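Local coordinates for protein multisubunit Na+/H+ antiporter, A subunit (Anoxybacillus flavithermus, PDB 6Z16) that serves as the A subunit of a membrane Na+/H+ antiporter complex and probably takes part in exchanging sodium ions for protons across the cell membrane, at residues F410-I415 against A498-A503; A459-F464 against L560-V565; I640-L645 against I750-Y755. All blocks are in the same frame, centred on the assembly; numbering follows the deposited sequence.

Contact 1: residues F410-I415 against A498-A503; sequences FTIALI and APIVLA
Ile-412 supplies most of the apolar packing, reaching from 410-415 onto the face of 498-503 that carries Pro-499, Ile-500 and Ala-503. Its CG1 lies anti to the carbonyl carbon (chi1 -59°), and the chain extends from there until its terminal methyl, CD1, sits 3.8 Å from Pro-499 CB. That same CD1 comes within 3.8 Å of Ile-500 CG1, where the two isoleucine side chains cross at about a right angle. The other branch of Ile-412, CG2, packs on Pro-499 and also reaches the next turn, 4.1 Å from Ala-503 CB.

Contacts with backbone oxygens are plain van der Waals touches. Ile-412 CG2 lies 3.8 Å from Pro-499 O, and one turn further along its helix Ile-415 brings CG2 to 4.4 Å from Ala-503 O. The proline has no N-H to give to the preceding turn, in keeping with the kink of its helix at residues 498 and 499.

The short segments run in roughly the same direction, their axes 10.0 Å apart and crossing at 37°. Helix 360-391 packs against both, through Val-383 on Ile-412 and Met-382 on Pro-499. The result is a largely buried junction of apolar side chains between helices 407-421 and 493-511, of the kind that holds together the transmembrane helix bundle of the antiporter-like subunits shared by Mrp complexes and complex I.

Contact 2: residues A459-F464 against L560-V565; sequences ASIFTF and LLFGLV
Phe-464 projects from 459-464 onto the helix that carries Leu-560, Gly-563 and Leu-564. Its CB points at the facing helix, and CG lies anti to the backbone N (chi1 -177°). Beyond CG the ring meets bare backbone first: CD2 is 3.6 Å from Gly-563 CA, and the next rim atom, CE2, is 3.7 Å from Gly-563 C. At the far end of the ring the partners become methyl groups. CZ stands 3.7 Å from Leu-564 CD1, while CE1 lies 4.1 Å from Leu-560 CD1, so the tip of the ring abuts two leucine methyls that come from successive turns. All three residues approach the ring obliquely. A beta carbon at position 563 would fall too close to CD2 as modelled, and the ring packs directly on the glycine backbone. An alanine in place of Phe-464 would probably leave a gap over Gly-563 and take from both leucine methyls the ring they now pack against.

A second, smaller touch is made by Ile-461, whose CD1 is 3.7 Å from Phe-562 CB and near the plane of that ring, at its edge. The backbones come close here, Ile-461 CA and Gly-563 CA being 5.6 Å apart, and the short axes pass at 8.8 Å with a crossing angle of -51°.

Behind this face, Thr-463 OG1 donates to Ala-459 O, which also accepts from Thr-463 N. Helix 296-316 covers that rear side, with Ser-314 against Thr-463, and helix 428-440 brings Lys-432 and Phe-436 against Ser-460. Leu-423, in a loop, touches both Phe-464 and Leu-560, closing the junction of helices 451-472 and 552-567.

Contact 3: residues I640-L645 against I750-Y755; sequences IDLSRL and IAFLAY
Arg-644 lies over one face of the Tyr-755 ring in a cation-pi contact, in a loop that contains an Asx turn at Asp-641. This is the more closely packed and better covered part of the meeting between loop 640-645 and the last turn of helix 734-755. Arg-644 CD sits 3.7 Å from the centre of the Tyr-755 ring as a CH-pi contact. The chain bends at chi3 (-86°), which sets the direction of NE; Arg-644 CZ lies 4.6 Å from the same Tyr-755 ring centre. The guanidinium stands nearly upright on the ring, the two planes 83° apart, and turns an edge to Tyr-755 CD1. Tyr-755 O lies over a guanidinium face, 3.2 Å from Arg-644 NH2, at an angle too poor for a hydrogen bond. The arginine is poorly ordered, so these details are approximate. Its NH1 is hydrogen-bonded to Ala-182 O of a neighbouring antiporter subunit. A further chain packs an apolar side chain against the buried tyrosine.

Toward the surface the contact is sparser and purely apolar. Ile-640 crosses Phe-752 at about a right angle, its CG2 3.6 Å from Phe-752 CZ, and its CD1 reaches 3.7 Å from Leu-753 CD2. Leu-642 comes to the rim of the same phenyl ring, near its plane, with CD2 3.9 Å from Phe-752 CE1. Both loop residues are largely exposed.

Backbone hydrogen bonding between Asp-641 and Ala-756 further ties the loop to the end of the helix. In the Asx turn, Ser-643 N donates to Asp-641 OD1 over 3.2 Å, from well above the carboxylate plane.

Overall arrangement
Contacts 1 and 2 belong to one region of the chain, their centres 23 Å apart and their nearest atoms about 10 Å apart without touching. Helices 451-472 and 493-511, one from each contact, follow each other in the sequence, and the segments of the two contacts interleave along the chain. Contact 3 lies on the opposite side of the chain's centre, with its centre 92 Å from that of contact 1 and 88 Å from that of contact 2, and it alone of the three is touched by other subunits. A bound phosphatidylethanolamine lies about 11 Å from the side chain of Ile-500 in contact 1.

Contact 1: residues F410-I415 against A498-A503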
ATOM      1  N   PHE A 410       5.581  76.073-101.158  1.00108.44           N
ATOM      2  CA  PHE A 410       4.418  76.395-101.979  1.00 98.75           C
ATOM      3  C   PHE A 410       4.350  75.511-103.214  1.00 90.31           C
ATOM      4  O   PHE A 410       3.262  75.069-103.599  1.00 90.15           O
ATOM      5  CB  PHE A 410       4.433  77.869-102.387  1.00104.94           C
ATOM      6  CG  PHE A 410       3.402  78.214-103.412  1.00114.84           C
ATOM      7  CD1 PHE A 410       2.058  78.203-103.089  1.00122.29           C
ATOM      8  CD2 PHE A 410       3.777  78.547-104.703  1.00115.90           C
ATOM      9  CE1 PHE A 410       1.103  78.512-104.033  1.00124.51           C
ATOM     10  CE2 PHE A 410       2.831  78.858-105.652  1.00116.54           C
ATOM     11  CZ  PHE A 410       1.490  78.838-105.316  1.00122.44           C
ATOM     12  N   THR A 411       5.497  75.256-103.850  1.00 85.59           N
ATOM     13  CA  THR A 411       5.531  74.349-104.994  1.00 84.15           C
ATOM     14  C   THR A 411       5.120  72.938-104.591  1.00 87.79           C
ATOM     15  O   THR A 411       4.317  72.294-105.284  1.00 85.65           O
ATOM     16  CB  THR A 411       6.930  74.345-105.610  1.00 79.98           C
ATOM     17  OG1 THR A 411       7.281  75.674-106.004  1.00 83.73           O
ATOM     18  CG2 THR A 411       6.980  73.436-106.823  1.00 76.29           C
ATOM     19  N   ILE A 412       5.625  72.467-103.446  1.00 92.80           N
ATOM     20  CA  ILE A 412       5.297  71.124-102.963  1.00 82.14           C
ATOM     21  C   ILE A 412       3.815  71.019-102.610  1.00 71.08           C
ATOM     22  O   ILE A 412       3.146  70.036-102.963  1.00 72.81           O
ATOM     23  CB  ILE A 412       6.185  70.762-101.760  1.00 88.76           C
ATOM     24  CG1 ILE A 412       7.659  70.808-102.148  1.00 96.10           C
ATOM     25  CG2 ILE A 412       5.863  69.368-101.261  1.00 90.77           C
ATOM     26  CD1 ILE A 412       8.588  70.808-100.963  1.00 89.67           C
ATOM     27  N   ALA A 413       3.275  72.043-101.942  1.00 70.64           N
ATOM     28  CA  ALA A 413       1.868  72.046-101.558  1.00 69.53           C
ATOM     29  C   ALA A 413       0.960  72.130-102.774  1.00 68.19           C
ATOM     30  O   ALA A 413      -0.094  71.487-102.805  1.00 60.83           O
ATOM     31  CB  ALA A 413       1.585  73.207-100.608  1.00 85.80           C
ATOM     32  N   LEU A 414       1.360  72.905-103.786  1.00 71.55           N
ATOM     33  CA  LEU A 414       0.564  73.011-105.001  1.00 58.60           C
ATOM     34  C   LEU A 414       0.537  71.692-105.759  1.00 58.88           C
ATOM     35  O   LEU A 414      -0.527  71.272-106.224  1.00 54.38           O
ATOM     36  CB  LEU A 414       1.107  74.138-105.877  1.00 57.01           C
ATOM     37  CG  LEU A 414       0.329  74.501-107.140  1.00 60.06           C
ATOM     38  CD1 LEU A 414      -1.051  75.006-106.780  1.00 53.88           C
ATOM     39  CD2 LEU A 414       1.084  75.546-107.934  1.00 51.95           C
ATOM     40  N   ILE A 415       1.682  71.002-105.844  1.00 59.58           N
ATOM     41  CA  ILE A 415       1.728  69.690-106.495  1.00 63.37           C
ATOM     42  C   ILE A 415       0.863  68.678-105.750  1.00 71.40           C
ATOM     43  O   ILE A 415       0.065  67.951-106.363  1.00 75.84           O
ATOM     44  CB  ILE A 415       3.186  69.211-106.622  1.00 60.65           C
ATOM     45  CG1 ILE A 415       3.945  70.065-107.631  1.00 76.68           C
ATOM     46  CG2 ILE A 415       3.257  67.756-107.025  1.00 57.39           C
ATOM     47  CD1 ILE A 415       5.425  69.804-107.643  1.00 90.02           C
ATOM     48  N   ALA A 498      12.798  65.622 -97.516  1.00 70.35           N
ATOM     49  CA  ALA A 498      11.769  64.589 -97.659  1.00 70.56           C
ATOM     50  C   ALA A 498      10.476  65.012 -98.378  1.00 76.17           C
ATOM     51  O   ALA A 498       9.947  64.197 -99.151  1.00 78.57           O
ATOM     52  CB  ALA A 498      11.436  63.998 -96.285  1.00 65.06           C
ATOM     53  N   PRO A 499       9.922  66.230 -98.189  1.00 74.24           N
ATOM     54  CA  PRO A 499       8.820  66.635 -99.079  1.00 70.93           C
ATOM     55  C   PRO A 499       9.222  66.783-100.536  1.00 59.67           C
ATOM     56  O   PRO A 499       8.394  66.516-101.413  1.00 64.32           O
ATOM     57  CB  PRO A 499       8.367  67.978 -98.494  1.00 71.87           C
ATOM     58  CG  PRO A 499       8.762  67.942 -97.127  1.00 86.08           C
ATOM     59  CD  PRO A 499      10.046  67.209 -97.089  1.00 71.25           C
ATOM     60  N   ILE A 500      10.465  67.184-100.822  1.00 47.88           N
ATOM     61  CA  ILE A 500      10.925  67.261-102.205  1.00 52.36           C
ATOM     62  C   ILE A 500      11.005  65.871-102.827  1.00 63.44           C
ATOM     63  O   ILE A 500      10.605  65.676-103.980  1.00 70.75           O
ATOM     64  CB  ILE A 500      12.263  68.025-102.282  1.00 52.14           C
ATOM     65  CG1 ILE A 500      12.021  69.528-102.143  1.00 53.78           C
ATOM     66  CG2 ILE A 500      13.025  67.744-103.565  1.00 51.99           C
ATOM     67  CD1 ILE A 500      13.289  70.334-101.977  1.00 51.89           C
ATOM     68  N   VAL A 501      11.456  64.874-102.059  1.00 53.28           N
ATOM     69  CA  VAL A 501      11.524  63.507-102.571  1.00 56.92           C
ATOM     70  C   VAL A 501      10.124  62.947-102.802  1.00 68.64           C
ATOM     71  O   VAL A 501       9.863  62.286-103.819  1.00 75.29           O
ATOM     72  CB  VAL A 501      12.343  62.623-101.613  1.00 57.65           C
ATOM     73  CG1 VAL A 501      12.395  61.180-102.099  1.00 54.19           C
ATOM     74  CG2 VAL A 501      13.742  63.164-101.475  1.00 64.98           C
ATOM     75  N   LEU A 502       9.186  63.254-101.898  1.00 72.83           N
ATOM     76  CA  LEU A 502       7.814  62.786-102.085  1.00 67.61           C
ATOM     77  C   LEU A 502       7.132  63.469-103.267  1.00 67.08           C
ATOM     78  O   LEU A 502       6.437  62.810-104.047  1.00 62.81           O
ATOM     79  CB  LEU A 502       7.011  62.997-100.808  1.00 60.49           C
ATOM     80  CG  LEU A 502       7.410  62.063 -99.676  1.00 60.19           C
ATOM     81  CD1 LEU A 502       6.647  62.423 -98.426  1.00 65.74           C
ATOM     82  CD2 LEU A 502       7.149  60.630-100.093  1.00 54.42           C
ATOM     83  N   ALA A 503       7.336  64.781-103.429  1.00 71.06           N
ATOM     84  CA  ALA A 503       6.768  65.496-104.566  1.00 78.14           C
ATOM     85  C   ALA A 503       7.389  65.053-105.886  1.00 75.20           C
ATOM     86  O   ALA A 503       6.697  65.000-106.909  1.00 72.55           O
ATOM     87  CB  ALA A 503       6.946  67.000-104.374  1.00 77.43           C
TER

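Contact 2: residues A459-F464 against L560-V565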
ATOM      1  N   ALA A 459     -19.132  63.904-104.707  1.00103.65           N
ATOM      2  CA  ALA A 459     -18.028  63.779-103.763  1.00 91.70           C
ATOM      3  C   ALA A 459     -16.777  64.434-104.318  1.00 77.64           C
ATOM      4  O   ALA A 459     -16.126  65.225-103.619  1.00 68.73           O
ATOM      5  CB  ALA A 459     -17.769  62.308-103.447  1.00 93.98           C
ATOM      6  N   SER A 460     -16.508  64.212-105.613  1.00 79.85           N
ATOM      7  CA  SER A 460     -15.340  64.818-106.237  1.00 73.89           C
ATOM      8  C   SER A 460     -15.461  66.329-106.277  1.00 57.71           C
ATOM      9  O   SER A 460     -14.456  67.018-106.051  1.00 51.44           O
ATOM     10  CB  SER A 460     -15.134  64.263-107.639  1.00 90.54           C
ATOM     11  OG  SER A 460     -13.988  64.843-108.230  1.00103.99           O
ATOM     12  N   ILE A 461     -16.692  66.837-106.466  1.00 56.48           N
ATOM     13  CA  ILE A 461     -16.955  68.274-106.391  1.00 62.18           C
ATOM     14  C   ILE A 461     -16.507  68.807-105.048  1.00 58.61           C
ATOM     15  O   ILE A 461     -15.659  69.712-104.967  1.00 50.75           O
ATOM     16  CB  ILE A 461     -18.450  68.564-106.613  1.00 74.75           C
ATOM     17  CG1 ILE A 461     -18.901  68.110-107.994  1.00 78.03           C
ATOM     18  CG2 ILE A 461     -18.733  70.044-106.397  1.00 70.33           C
ATOM     19  CD1 ILE A 461     -18.260  68.867-109.089  1.00 71.21           C
ATOM     20  N   PHE A 462     -16.962  68.131-103.984  1.00 61.64           N
ATOM     21  CA  PHE A 462     -16.654  68.520-102.618  1.00 63.11           C
ATOM     22  C   PHE A 462     -15.158  68.459-102.387  1.00 56.93           C
ATOM     23  O   PHE A 462     -14.579  69.391-101.804  1.00 50.37           O
ATOM     24  CB  PHE A 462     -17.391  67.593-101.655  1.00 71.06           C
ATOM     25  CG  PHE A 462     -18.894  67.672-101.755  1.00 94.45           C
ATOM     26  CD1 PHE A 462     -19.528  68.827-102.184  1.00 94.71           C
ATOM     27  CD2 PHE A 462     -19.671  66.558-101.469  1.00105.51           C
ATOM     28  CE1 PHE A 462     -20.905  68.882-102.290  1.00 97.39           C
ATOM     29  CE2 PHE A 462     -21.048  66.607-101.575  1.00103.01           C
ATOM     30  CZ  PHE A 462     -21.664  67.769-101.988  1.00 95.78           C
ATOM     31  N   THR A 463     -14.517  67.441-102.997  1.00 57.54           N
ATOM     32  CA  THR A 463     -13.079  67.233-102.878  1.00 56.93           C
ATOM     33  C   THR A 463     -12.326  68.463-103.337  1.00 56.18           C
ATOM     34  O   THR A 463     -11.629  69.105-102.525  1.00 49.28           O
ATOM     35  CB  THR A 463     -12.656  66.010-103.687  1.00 51.82           C
ATOM     36  OG1 THR A 463     -13.361  64.857-103.213  1.00 57.01           O
ATOM     37  CG2 THR A 463     -11.177  65.771-103.531  1.00 37.28           C
ATOM     38  N   PHE A 464     -12.656  68.920-104.562  1.00 65.84           N
ATOM     39  CA  PHE A 464     -11.945  70.023-105.198  1.00 61.65           C
ATOM     40  C   PHE A 464     -12.031  71.264-104.344  1.00 59.91           C
ATOM     41  O   PHE A 464     -11.001  71.914-104.103  1.00 65.88           O
ATOM     42  CB  PHE A 464     -12.516  70.291-106.589  1.00 66.61           C
ATOM     43  CG  PHE A 464     -11.793  71.371-107.341  1.00 88.04           C
ATOM     44  CD1 PHE A 464     -10.587  71.111-107.968  1.00 99.02           C
ATOM     45  CD2 PHE A 464     -12.314  72.654-107.413  1.00 92.56           C
ATOM     46  CE1 PHE A 464      -9.921  72.107-108.658  1.00 97.28           C
ATOM     47  CE2 PHE A 464     -11.652  73.653-108.095  1.00 92.63           C
ATOM     48  CZ  PHE A 464     -10.455  73.378-108.719  1.00 92.17           C
ATOM     49  N   LEU A 560     -14.168  70.039-112.619  1.00130.97           N
ATOM     50  CA  LEU A 560     -13.318  71.228-112.582  1.00132.78           C
ATOM     51  C   LEU A 560     -14.142  72.510-112.666  1.00131.56           C
ATOM     52  O   LEU A 560     -13.980  73.417-111.840  1.00126.31           O
ATOM     53  CB  LEU A 560     -12.306  71.149-113.723  1.00120.89           C
ATOM     54  CG  LEU A 560     -11.269  72.251-113.903  1.00113.15           C
ATOM     55  CD1 LEU A 560     -10.376  72.341-112.686  1.00120.47           C
ATOM     56  CD2 LEU A 560     -10.446  71.979-115.154  1.00119.04           C
ATOM     57  N   LEU A 561     -15.064  72.581-113.636  1.00132.99           N
ATOM     58  CA  LEU A 561     -15.861  73.794-113.833  1.00133.33           C
ATOM     59  C   LEU A 561     -16.810  74.050-112.666  1.00128.97           C
ATOM     60  O   LEU A 561     -16.963  75.196-112.226  1.00124.06           O
ATOM     61  CB  LEU A 561     -16.647  73.703-115.147  1.00133.54           C
ATOM     62  CG  LEU A 561     -17.511  74.923-115.488  1.00134.08           C
ATOM     63  CD1 LEU A 561     -16.641  76.160-115.627  1.00140.67           C
ATOM     64  CD2 LEU A 561     -18.322  74.693-116.752  1.00128.32           C
ATOM     65  N   PHE A 562     -17.425  72.994-112.126  1.00132.70           N
ATOM     66  CA  PHE A 562     -18.371  73.188-111.038  1.00134.71           C
ATOM     67  C   PHE A 562     -17.661  73.505-109.729  1.00140.88           C
ATOM     68  O   PHE A 562     -18.178  74.288-108.926  1.00140.98           O
ATOM     69  CB  PHE A 562     -19.276  71.965-110.902  1.00127.77           C
ATOM     70  CG  PHE A 562     -20.261  71.806-112.031  1.00140.41           C
ATOM     71  CD1 PHE A 562     -20.573  72.868-112.870  1.00147.48           C
ATOM     72  CD2 PHE A 562     -20.865  70.590-112.261  1.00142.57           C
ATOM     73  CE1 PHE A 562     -21.474  72.707-113.907  1.00148.49           C
ATOM     74  CE2 PHE A 562     -21.764  70.422-113.292  1.00145.57           C
ATOM     75  CZ  PHE A 562     -22.068  71.480-114.117  1.00148.78           C
ATOM     76  N   GLY A 563     -16.454  72.970-109.519  1.00142.71           N
ATOM     77  CA  GLY A 563     -15.679  73.380-108.362  1.00137.31           C
ATOM     78  C   GLY A 563     -15.188  74.812-108.464  1.00135.67           C
ATOM     79  O   GLY A 563     -15.128  75.527-107.457  1.00133.82           O
ATOM     80  N   LEU A 564     -14.833  75.253-109.679  1.00132.70           N
ATOM     81  CA  LEU A 564     -14.474  76.656-109.890  1.00125.96           C
ATOM     82  C   LEU A 564     -15.650  77.591-109.629  1.00122.65           C
ATOM     83  O   LEU A 564     -15.483  78.640-108.996  1.00118.18           O
ATOM     84  CB  LEU A 564     -13.931  76.873-111.304  1.00120.79           C
ATOM     85  CG  LEU A 564     -12.420  76.936-111.560  1.00108.11           C
ATOM     86  CD1 LEU A 564     -11.689  75.639-111.324  1.00 96.19           C
ATOM     87  CD2 LEU A 564     -12.162  77.431-112.977  1.00109.36           C
ATOM     88  N   VAL A 565     -16.848  77.235-110.104  1.00122.13           N
ATOM     89  CA  VAL A 565     -17.989  78.118-109.859  1.00119.39           C
ATOM     90  C   VAL A 565     -18.557  77.954-108.459  1.00109.05           C
ATOM     91  O   VAL A 565     -19.388  78.769-108.040  1.00100.55           O
ATOM     92  CB  VAL A 565     -19.130  77.925-110.875  1.00110.81           C
ATOM     93  CG1 VAL A 565     -18.619  78.124-112.295  1.00 99.64           C
ATOM     94  CG2 VAL A 565     -19.799  76.584-110.701  1.00107.24           C
TER

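Contact 3: residues I640-L645 against I750-Y755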
ATOM      1  N   ILE A 640     -40.706   8.300 -53.150  1.00 81.17           N
ATOM      2  CA  ILE A 640     -40.703   8.553 -51.716  1.00 70.13           C
ATOM      3  C   ILE A 640     -40.914   7.214 -51.023  1.00 69.25           C
ATOM      4  O   ILE A 640     -42.003   6.637 -51.081  1.00 66.41           O
ATOM      5  CB  ILE A 640     -41.775   9.568 -51.316  1.00 71.48           C
ATOM      6  CG1 ILE A 640     -41.488  10.917 -51.968  1.00 61.35           C
ATOM      7  CG2 ILE A 640     -41.835   9.706 -49.813  1.00 67.00           C
ATOM      8  CD1 ILE A 640     -40.173  11.509 -51.545  1.00 56.56           C
ATOM      9  N   ASP A 641     -39.865   6.703 -50.392  1.00 73.06           N
ATOM     10  CA  ASP A 641     -39.904   5.420 -49.701  1.00 87.88           C
ATOM     11  C   ASP A 641     -39.791   5.706 -48.209  1.00 76.57           C
ATOM     12  O   ASP A 641     -38.762   6.203 -47.743  1.00 77.68           O
ATOM     13  CB  ASP A 641     -38.782   4.505 -50.188  1.00 99.10           C
ATOM     14  CG  ASP A 641     -38.965   3.057 -49.757  1.00 93.33           C
ATOM     15  OD1 ASP A 641     -39.960   2.742 -49.074  1.00 93.37           O
ATOM     16  OD2 ASP A 641     -38.105   2.225 -50.108  1.00 91.15           O
ATOM     17  N   LEU A 642     -40.850   5.398 -47.471  1.00 65.85           N
ATOM     18  CA  LEU A 642     -40.902   5.617 -46.035  1.00 58.07           C
ATOM     19  C   LEU A 642     -40.417   4.414 -45.241  1.00 62.10           C
ATOM     20  O   LEU A 642     -40.595   4.380 -44.020  1.00 66.21           O
ATOM     21  CB  LEU A 642     -42.328   5.971 -45.617  1.00 63.22           C
ATOM     22  CG  LEU A 642     -42.869   7.290 -46.162  1.00 72.67           C
ATOM     23  CD1 LEU A 642     -44.350   7.412 -45.866  1.00 65.62           C
ATOM     24  CD2 LEU A 642     -42.105   8.462 -45.566  1.00 67.40           C
ATOM     25  N   SER A 643     -39.810   3.430 -45.902  1.00 61.71           N
ATOM     26  CA  SER A 643     -39.381   2.221 -45.219  1.00 60.11           C
ATOM     27  C   SER A 643     -38.083   2.401 -44.448  1.00 57.52           C
ATOM     28  O   SER A 643     -37.808   1.606 -43.547  1.00 65.21           O
ATOM     29  CB  SER A 643     -39.221   1.077 -46.218  1.00 60.55           C
ATOM     30  OG  SER A 643     -38.734  -0.079 -45.570  1.00 66.79           O
ATOM     31  N   ARG A 644     -37.271   3.404 -44.788  1.00 58.16           N
ATOM     32  CA  ARG A 644     -36.054   3.646 -44.022  1.00 55.19           C
ATOM     33  C   ARG A 644     -36.374   4.197 -42.634  1.00 59.89           C
ATOM     34  O   ARG A 644     -35.624   3.945 -41.682  1.00 64.23           O
ATOM     35  CB  ARG A 644     -35.120   4.604 -44.783  1.00 62.88           C
ATOM     36  CG  ARG A 644     -33.790   4.801 -44.072  1.00111.83           C
ATOM     37  CD  ARG A 644     -32.871   5.876 -44.572  1.00180.34           C
ATOM     38  NE  ARG A 644     -31.965   5.551 -45.652  1.00236.92           N
ATOM     39  CZ  ARG A 644     -31.073   6.424 -46.097  1.00262.41           C
ATOM     40  NH1 ARG A 644     -30.245   6.105 -47.062  1.00257.41           N
ATOM     41  NH2 ARG A 644     -30.987   7.616 -45.536  1.00341.46           N
ATOM     42  N   LEU A 645     -37.515   4.879 -42.494  1.00 57.99           N
ATOM     43  CA  LEU A 645     -37.866   5.629 -41.290  1.00 58.76           C
ATOM     44  C   LEU A 645     -37.960   4.736 -40.054  1.00 61.04           C
ATOM     45  O   LEU A 645     -38.432   3.599 -40.120  1.00 59.56           O
ATOM     46  CB  LEU A 645     -39.204   6.345 -41.498  1.00 60.48           C
ATOM     47  CG  LEU A 645     -39.325   7.716 -42.175  1.00 66.31           C
ATOM     48  CD1 LEU A 645     -38.597   8.780 -41.387  1.00 64.25           C
ATOM     49  CD2 LEU A 645     -38.860   7.710 -43.621  1.00 85.59           C
ATOM     50  N   ILE A 750     -35.739  19.347 -48.488  1.00 38.73           N
ATOM     51  CA  ILE A 750     -34.571  18.704 -49.092  1.00 31.74           C
ATOM     52  C   ILE A 750     -34.074  17.566 -48.207  1.00 31.04           C
ATOM     53  O   ILE A 750     -33.693  16.502 -48.709  1.00 29.00           O
ATOM     54  CB  ILE A 750     -33.456  19.727 -49.386  1.00 28.25           C
ATOM     55  CG1 ILE A 750     -33.910  20.749 -50.414  1.00 38.57           C
ATOM     56  CG2 ILE A 750     -32.252  19.058 -49.999  1.00 19.70           C
ATOM     57  CD1 ILE A 750     -32.982  21.920 -50.524  1.00 36.29           C
ATOM     58  N   ALA A 751     -34.110  17.753 -46.879  1.00 31.73           N
ATOM     59  CA  ALA A 751     -33.727  16.680 -45.965  1.00 23.24           C
ATOM     60  C   ALA A 751     -34.674  15.491 -46.062  1.00 19.57           C
ATOM     61  O   ALA A 751     -34.231  14.335 -46.031  1.00 20.51           O
ATOM     62  CB  ALA A 751     -33.679  17.206 -44.535  1.00 19.78           C
ATOM     63  N   PHE A 752     -35.974  15.748 -46.218  1.00 23.69           N
ATOM     64  CA  PHE A 752     -36.905  14.636 -46.381  1.00 27.17           C
ATOM     65  C   PHE A 752     -36.724  13.930 -47.718  1.00 36.44           C
ATOM     66  O   PHE A 752     -36.802  12.699 -47.782  1.00 33.90           O
ATOM     67  CB  PHE A 752     -38.352  15.095 -46.238  1.00 31.00           C
ATOM     68  CG  PHE A 752     -39.339  14.008 -46.539  1.00 57.18           C
ATOM     69  CD1 PHE A 752     -39.478  12.936 -45.684  1.00 49.92           C
ATOM     70  CD2 PHE A 752     -40.105  14.042 -47.692  1.00 76.33           C
ATOM     71  CE1 PHE A 752     -40.369  11.921 -45.961  1.00 49.53           C
ATOM     72  CE2 PHE A 752     -40.994  13.032 -47.975  1.00 58.17           C
ATOM     73  CZ  PHE A 752     -41.128  11.972 -47.106  1.00 53.07           C
ATOM     74  N   LEU A 753     -36.498  14.686 -48.797  1.00 36.13           N
ATOM     75  CA  LEU A 753     -36.309  14.069 -50.108  1.00 37.85           C
ATOM     76  C   LEU A 753     -35.013  13.272 -50.173  1.00 39.09           C
ATOM     77  O   LEU A 753     -34.962  12.210 -50.801  1.00 31.34           O
ATOM     78  CB  LEU A 753     -36.333  15.139 -51.197  1.00 49.32           C
ATOM     79  CG  LEU A 753     -37.683  15.751 -51.560  1.00 53.76           C
ATOM     80  CD1 LEU A 753     -37.475  16.977 -52.410  1.00 49.75           C
ATOM     81  CD2 LEU A 753     -38.516  14.732 -52.299  1.00 36.86           C
ATOM     82  N   ALA A 754     -33.962  13.765 -49.515  1.00 47.17           N
ATOM     83  CA  ALA A 754     -32.675  13.086 -49.546  1.00 42.93           C
ATOM     84  C   ALA A 754     -32.686  11.844 -48.677  1.00 39.42           C
ATOM     85  O   ALA A 754     -32.125  10.812 -49.060  1.00 34.78           O
ATOM     86  CB  ALA A 754     -31.572  14.037 -49.095  1.00 73.20           C
ATOM     87  N   TYR A 755     -33.328  11.914 -47.511  1.00 58.13           N
ATOM     88  CA  TYR A 755     -33.270  10.792 -46.586  1.00 61.72           C
ATOM     89  C   TYR A 755     -34.134   9.623 -47.041  1.00 46.41           C
ATOM     90  O   TYR A 755     -33.854   8.476 -46.682  1.00 54.60           O
ATOM     91  CB  TYR A 755     -33.695  11.250 -45.196  1.00 59.36           C
ATOM     92  CG  TYR A 755     -33.487  10.209 -44.133  1.00 92.34           C
ATOM     93  CD1 TYR A 755     -32.225   9.975 -43.612  1.00 99.80           C
ATOM     94  CD2 TYR A 755     -34.547   9.446 -43.666  1.00106.59           C
ATOM     95  CE1 TYR A 755     -32.024   9.015 -42.649  1.00104.75           C
ATOM     96  CE2 TYR A 755     -34.358   8.489 -42.704  1.00106.20           C
ATOM     97  CZ  TYR A 755     -33.096   8.284 -42.189  1.00105.22           C
ATOM     98  OH  TYR A 755     -32.906   7.319 -41.231  1.00109.49           O
TER